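Local coordinates for protein putative uronate isomerase (Thermotoga maritima, PDB 4NAR) that probably acts as a lactate racemase or a related enzyme, although it is named a putative uronate isomerase, at residues Q273-E278 with I304-P309; Y279-T284 with I311-S316. One frame throughout, in Å; residues are numbered along the deposited sequence.

Contact 1. Residues Q273-E278 with I304-P309; sequences QVIGEE and IIIYAP
Gln273 N donates to Ile305 O at 2.8 Å, and Gln273 O takes the amide hydrogen of Tyr307 in return. The side chain of Gln273 bends at chi2. Its amide group is fixed by the backbone of Gly288 and Gly416 and not by the neighbouring strand. Val274 lies beside Tyr307, and its CG1 approaches ring atom CD2 at 4.4 Å. The two strands, 268-274 and 302-308, are neighbouring inner strands of a five-stranded parallel sheet. Strand 409-412 flanks the first on its far edge, and strand 373-379 flanks the second. Ile275 continues the ladder, with its N donating to Tyr307 O at 3.0 Å. A water donates to both Ile275 O and Tyr307 O, bridging the two segments where they begin to part. Ile275 CB packs on Ala308 CB at 3.8 Å. CG1 of Ile275 stands beside its own backbone N (chi1 -52°), and from there it meets Ile306 CG2 at 3.9 Å. The two isoleucine side chains cross at a slant. Ile306 also touches Val375 of strand 373-379.

Contact 2. Residues Y279-T284 with I311-S316; sequences YDEVWT and IKRFHS. With SO4 (sulfate ion), chain B.
Ile311 reaches over the backbone of residues 279-281. Its CD1 lies 3.5 Å from Tyr279 O, and its CG2 packs on Glu281 CA. Arg313 has its CG between the backbone N and the carbonyl carbon (chi1 82°), and the chain then runs extended to NE. The guanidinium grips one oxygen of Glu281 side-on: NE donates to OE1 at 2.7 Å, and NH2 donates to the same OE1. The two planes are 78° apart, and NH2 meets OE1 from above the carboxylate plane. NH2 also donates to Asp280 OD2 at 3.1 Å. That oxygen has a second cationic partner in Arg74. An alanine in place of Arg313 would probably leave Glu281 OE1 without its two donors and free the carboxylate to turn. The backbone of Arg313 takes part too, its O accepting from Val282 N. Phe314 O accepts from Trp283 N at 2.9 Å. The Phe314 ring lies alongside Val282, with CD1 3.6 Å from CG2. The edge of His315 meets the face of Trp283 in a T-shaped stack, planes at 78°. His315 CD2 does the touching, 3.3 Å from Trp283 CD2. His315 NE2 bonds to Thr72 and ND1 to the backbone of Asn317. Trp283 NE1 donates to sulfate O4, and Thr72, His180 and Asn348 also bind this ion. Ser316 CB lies 3.4 Å from Glu281 OE1, while a water donates to Glu281 OE2. Glu281 sits at the N-cap position of helix 282-285. A salt-bridge network of Asp280, Glu281 and Arg313 ties this helix start to the loop before helix 318-327, beside an anion site probably filled from the crystallisation liquor.

How the contacts relate
Both contacts are buried and lie on the same side of the chain's centre, about 11 Å apart between centres. Their segments adjoin and alternate along the chain. Residues 273-278 lead straight into 279-284, and 304-309 come just before 311-316. Contact 1 therefore pairs two neighbouring strands at their C-terminal ends, and contact 2 pairs the segments that follow those strands. The chemistry changes with this step. Within the sheet, backbone bonds and mainly apolar side chains do the work. Beyond it, charged groups and an aromatic pair join two backbone bonds, and more surface is buried. His310, between 304-309 and 311-316, makes weak hydrogen bonds to Gly276 and Tyr279 and so touches both contacts.

Contact 1. Residues Q273-E278 with I304-P309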
loop_
_atom_site.group_PDB
_atom_site.type_symbol
_atom_site.label_atom_id
_atom_site.label_comp_id
_atom_site.label_asym_id
_atom_site.label_seq_id
_atom_site.Cartn_x
_atom_site.Cartn_y
_atom_site.Cartn_z
ATOM N N GLN A 273 5.534 -10.502 14.472
ATOM C CA GLN A 273 5.627 -9.258 13.725
ATOM C C GLN A 273 5.336 -8.080 14.662
ATOM O O GLN A 273 4.194 -7.856 15.071
ATOM C CB GLN A 273 4.674 -9.283 12.524
ATOM C CG GLN A 273 5.158 -10.188 11.387
ATOM C CD GLN A 273 6.231 -9.536 10.513
ATOM O OE1 GLN A 273 6.938 -8.612 10.940
ATOM N NE2 GLN A 273 6.365 -10.030 9.279
ATOM N N VAL A 274 6.379 -7.337 15.011
ATOM C CA VAL A 274 6.248 -6.248 15.979
ATOM C C VAL A 274 5.749 -4.961 15.288
ATOM O O VAL A 274 6.531 -4.226 14.690
ATOM C CB VAL A 274 7.597 -6.014 16.691
ATOM C CG1 VAL A 274 7.500 -4.880 17.707
ATOM C CG2 VAL A 274 8.085 -7.322 17.324
ATOM N N ILE A 275 4.444 -4.697 15.369
ATOM C CA ILE A 275 3.813 -3.664 14.538
ATOM C C ILE A 275 3.857 -2.263 15.154
ATOM O O ILE A 275 3.493 -2.073 16.323
ATOM C CB ILE A 275 2.321 -4.009 14.213
ATOM C CG1 ILE A 275 2.187 -5.417 13.634
ATOM C CG2 ILE A 275 1.714 -2.979 13.262
ATOM C CD1 ILE A 275 3.099 -5.682 12.459
ATOM N N GLY A 276 4.269 -1.277 14.357
ATOM C CA GLY A 276 4.314 0.106 14.810
ATOM C C GLY A 276 2.965 0.819 14.817
ATOM O O GLY A 276 1.988 0.330 14.232
ATOM N N GLU A 277 2.931 1.979 15.479
ATOM C CA GLU A 277 1.767 2.853 15.581
ATOM C C GLU A 277 1.131 3.174 14.213
ATOM O O GLU A 277 -0.076 3.423 14.129
ATOM C CB GLU A 277 2.195 4.162 16.277
ATOM C CG GLU A 277 1.067 4.973 16.955
ATOM C CD GLU A 277 0.876 6.384 16.373
ATOM O OE1 GLU A 277 -0.187 6.635 15.749
ATOM O OE2 GLU A 277 1.772 7.244 16.556
ATOM N N GLU A 278 1.947 3.178 13.156
ATOM C CA GLU A 278 1.499 3.577 11.820
ATOM C C GLU A 278 0.437 2.629 11.236
ATOM O O GLU A 278 -0.392 3.038 10.417
ATOM C CB GLU A 278 2.685 3.688 10.851
ATOM C CG GLU A 278 3.356 2.354 10.531
ATOM C CD GLU A 278 4.555 2.071 11.431
ATOM O OE1 GLU A 278 4.680 2.712 12.509
ATOM O OE2 GLU A 278 5.381 1.202 11.050
ATOM N N ILE A 304 2.231 -17.210 12.858
ATOM C CA ILE A 304 2.461 -15.784 12.697
ATOM C C ILE A 304 1.651 -15.022 13.746
ATOM O O ILE A 304 0.417 -15.130 13.796
ATOM C CB ILE A 304 2.090 -15.288 11.296
ATOM C CG1 ILE A 304 2.799 -16.130 10.242
ATOM C CG2 ILE A 304 2.484 -13.826 11.149
ATOM C CD1 ILE A 304 2.617 -15.619 8.830
ATOM N N ILE A 305 2.357 -14.265 14.582
ATOM C CA ILE A 305 1.747 -13.467 15.634
ATOM C C ILE A 305 1.892 -11.985 15.327
ATOM O O ILE A 305 3.000 -11.432 15.322
ATOM C CB ILE A 305 2.408 -13.755 17.000
ATOM C CG1 ILE A 305 2.180 -15.214 17.394
ATOM C CG2 ILE A 305 1.884 -12.800 18.071
ATOM C CD1 ILE A 305 3.282 -15.778 18.277
ATOM N N ILE A 306 0.762 -11.338 15.087
ATOM C CA ILE A 306 0.740 -9.922 14.785
ATOM C C ILE A 306 0.604 -9.162 16.103
ATOM O O ILE A 306 -0.492 -9.032 16.677
ATOM C CB ILE A 306 -0.413 -9.610 13.815
ATOM C CG1 ILE A 306 -0.123 -10.279 12.471
ATOM C CG2 ILE A 306 -0.612 -8.093 13.650
ATOM C CD1 ILE A 306 -1.373 -10.708 11.742
ATOM N N TYR A 307 1.734 -8.678 16.602
ATOM C CA TYR A 307 1.748 -8.056 17.911
ATOM C C TYR A 307 1.545 -6.557 17.742
ATOM O O TYR A 307 2.409 -5.859 17.193
ATOM C CB TYR A 307 3.055 -8.405 18.632
ATOM C CG TYR A 307 3.297 -7.686 19.942
ATOM C CD1 TYR A 307 2.349 -7.691 20.973
ATOM C CD2 TYR A 307 4.498 -7.030 20.163
ATOM C CE1 TYR A 307 2.602 -7.025 22.195
ATOM C CE2 TYR A 307 4.762 -6.375 21.362
ATOM C CZ TYR A 307 3.821 -6.369 22.373
ATOM O OH TYR A 307 4.132 -5.707 23.544
ATOM N N ALA A 308 0.378 -6.086 18.189
ATOM C CA ALA A 308 -0.065 -4.713 17.993
ATOM C C ALA A 308 -1.116 -4.362 19.044
ATOM O O ALA A 308 -2.319 -4.295 18.735
ATOM C CB ALA A 308 -0.632 -4.551 16.595
ATOM N N PRO A 309 -0.665 -4.124 20.292
ATOM C CA PRO A 309 -1.556 -3.899 21.441
ATOM C C PRO A 309 -2.541 -2.751 21.260
ATOM O O PRO A 309 -3.558 -2.704 21.961
ATOM C CB PRO A 309 -0.586 -3.557 22.589
ATOM C CG PRO A 309 0.706 -3.132 21.908
ATOM C CD PRO A 309 0.758 -3.988 20.658
HETATM O O HOH W 1 4.116 -4.020 18.525
#

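Contact 2. Residues Y279-T284 with I311-S316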
loop_
_atom_site.group_PDB
_atom_site.type_symbol
_atom_site.label_atom_id
_atom_site.label_comp_id
_atom_site.label_asym_id
_atom_site.label_seq_id
_atom_site.Cartn_x
_atom_site.Cartn_y
_atom_site.Cartn_z
ATOM N N TYR A 279 0.471 1.364 11.644
ATOM C CA TYR A 279 -0.553 0.425 11.209
ATOM C C TYR A 279 -1.715 0.427 12.208
ATOM O O TYR A 279 -1.613 -0.064 13.323
ATOM C CB TYR A 279 0.025 -0.967 10.981
ATOM C CG TYR A 279 1.069 -1.004 9.878
ATOM C CD1 TYR A 279 0.958 -0.191 8.751
ATOM C CD2 TYR A 279 2.174 -1.851 9.965
ATOM C CE1 TYR A 279 1.916 -0.223 7.738
ATOM C CE2 TYR A 279 3.137 -1.897 8.959
ATOM C CZ TYR A 279 3.004 -1.076 7.849
ATOM O OH TYR A 279 3.952 -1.113 6.847
ATOM N N ASP A 280 -2.826 0.989 11.756
ATOM C CA ASP A 280 -3.913 1.452 12.608
ATOM C C ASP A 280 -4.934 0.351 12.917
ATOM O O ASP A 280 -5.742 0.449 13.851
ATOM C CB ASP A 280 -4.626 2.580 11.845
ATOM C CG ASP A 280 -4.763 3.819 12.661
ATOM O OD1 ASP A 280 -4.240 3.806 13.787
ATOM O OD2 ASP A 280 -5.384 4.804 12.195
ATOM N N GLU A 281 -4.909 -0.683 12.090
ATOM C CA GLU A 281 -6.002 -1.630 12.042
ATOM C C GLU A 281 -5.482 -2.836 11.298
ATOM O O GLU A 281 -4.392 -2.780 10.701
ATOM C CB GLU A 281 -7.172 -1.019 11.274
ATOM C CG GLU A 281 -6.815 -0.711 9.831
ATOM C CD GLU A 281 -7.600 0.457 9.238
ATOM O OE1 GLU A 281 -8.372 1.112 9.977
ATOM O OE2 GLU A 281 -7.430 0.727 8.022
ATOM N N VAL A 282 -6.251 -3.922 11.331
ATOM C CA VAL A 282 -5.810 -5.187 10.734
ATOM C C VAL A 282 -5.512 -5.048 9.231
ATOM O O VAL A 282 -4.559 -5.657 8.713
ATOM C CB VAL A 282 -6.823 -6.312 10.998
ATOM C CG1 VAL A 282 -6.331 -7.617 10.407
ATOM C CG2 VAL A 282 -7.049 -6.461 12.516
ATOM N N TRP A 283 -6.307 -4.218 8.554
ATOM C CA TRP A 283 -6.118 -3.934 7.133
ATOM C C TRP A 283 -4.657 -3.655 6.798
ATOM O O TRP A 283 -4.146 -4.174 5.815
ATOM C CB TRP A 283 -6.966 -2.738 6.699
ATOM C CG TRP A 283 -7.189 -2.641 5.203
ATOM C CD1 TRP A 283 -6.585 -1.774 4.323
ATOM C CD2 TRP A 283 -8.106 -3.423 4.425
ATOM N NE1 TRP A 283 -7.077 -1.975 3.048
ATOM C CE2 TRP A 283 -8.009 -2.981 3.084
ATOM C CE3 TRP A 283 -9.013 -4.448 4.738
ATOM C CZ2 TRP A 283 -8.784 -3.543 2.048
ATOM C CZ3 TRP A 283 -9.783 -4.998 3.718
ATOM C CH2 TRP A 283 -9.655 -4.553 2.385
ATOM N N THR A 284 -3.977 -2.844 7.606
ATOM C CA THR A 284 -2.554 -2.632 7.369
ATOM C C THR A 284 -1.645 -3.561 8.182
ATOM O O THR A 284 -0.569 -3.953 7.699
ATOM C CB THR A 284 -2.135 -1.184 7.595
ATOM O OG1 THR A 284 -2.625 -0.737 8.872
ATOM C CG2 THR A 284 -2.678 -0.306 6.481
ATOM N N ILE A 311 -4.181 -1.863 18.428
ATOM C CA ILE A 311 -5.200 -2.054 17.404
ATOM C C ILE A 311 -6.500 -2.602 17.998
ATOM O O ILE A 311 -6.476 -3.525 18.834
ATOM C CB ILE A 311 -4.692 -2.974 16.273
ATOM C CG1 ILE A 311 -3.591 -2.263 15.478
ATOM C CG2 ILE A 311 -5.838 -3.404 15.335
ATOM C CD1 ILE A 311 -3.057 -3.085 14.317
ATOM N N LYS A 312 -7.625 -2.034 17.561
ATOM C CA LYS A 312 -8.932 -2.452 18.068
ATOM C C LYS A 312 -10.007 -2.576 16.972
ATOM O O LYS A 312 -11.192 -2.737 17.276
ATOM C CB LYS A 312 -9.389 -1.521 19.211
ATOM C CG LYS A 312 -9.060 -0.047 18.991
ATOM C CD LYS A 312 -9.430 0.814 20.214
ATOM C CE LYS A 312 -9.283 2.324 19.920
ATOM N NZ LYS A 312 -10.599 3.057 19.902
ATOM N N ARG A 313 -9.592 -2.519 15.706
ATOM C CA ARG A 313 -10.532 -2.650 14.585
ATOM C C ARG A 313 -9.888 -3.327 13.361
ATOM O O ARG A 313 -8.663 -3.459 13.277
ATOM C CB ARG A 313 -11.080 -1.279 14.190
ATOM C CG ARG A 313 -10.121 -0.524 13.277
ATOM C CD ARG A 313 -10.402 0.960 13.310
ATOM N NE ARG A 313 -9.560 1.710 12.376
ATOM C CZ ARG A 313 -8.779 2.738 12.719
ATOM N NH1 ARG A 313 -8.716 3.131 13.990
ATOM N NH2 ARG A 313 -8.057 3.369 11.789
ATOM N N PHE A 314 -10.716 -3.763 12.418
ATOM C CA PHE A 314 -10.208 -4.411 11.218
ATOM C C PHE A 314 -10.035 -3.407 10.082
ATOM O O PHE A 314 -9.053 -3.471 9.324
ATOM C CB PHE A 314 -11.127 -5.554 10.788
ATOM C CG PHE A 314 -11.199 -6.663 11.788
ATOM C CD1 PHE A 314 -10.289 -7.724 11.735
ATOM C CD2 PHE A 314 -12.149 -6.632 12.811
ATOM C CE1 PHE A 314 -10.334 -8.748 12.687
ATOM C CE2 PHE A 314 -12.214 -7.652 13.760
ATOM C CZ PHE A 314 -11.303 -8.711 13.700
ATOM N N HIS A 315 -11.001 -2.501 9.957
ATOM C CA HIS A 315 -10.936 -1.433 8.959
ATOM C C HIS A 315 -11.601 -0.218 9.590
ATOM O O HIS A 315 -12.449 -0.387 10.471
ATOM C CB HIS A 315 -11.670 -1.847 7.674
ATOM C CG HIS A 315 -11.285 -1.044 6.468
ATOM N ND1 HIS A 315 -11.775 0.225 6.220
ATOM C CD2 HIS A 315 -10.461 -1.336 5.429
ATOM C CE1 HIS A 315 -11.265 0.679 5.086
ATOM N NE2 HIS A 315 -10.466 -0.251 4.584
ATOM N N SER A 316 -11.229 0.994 9.171
ATOM C CA SER A 316 -11.824 2.194 9.776
ATOM C C SER A 316 -13.181 2.542 9.149
ATOM O O SER A 316 -14.034 3.173 9.788
ATOM C CB SER A 316 -10.865 3.389 9.724
ATOM O OG SER A 316 -10.398 3.629 8.400
HETATM S S SO4 B . -6.429 -0.278 -0.336
HETATM O O1 SO4 B . -5.974 -0.622 -1.694
HETATM O O2 SO4 B . -6.298 1.174 -0.138
HETATM O O3 SO4 B . -7.827 -0.704 -0.173
HETATM O O4 SO4 B . -5.593 -0.987 0.656
HETATM O O HOH W 2 -6.938 3.730 8.037
#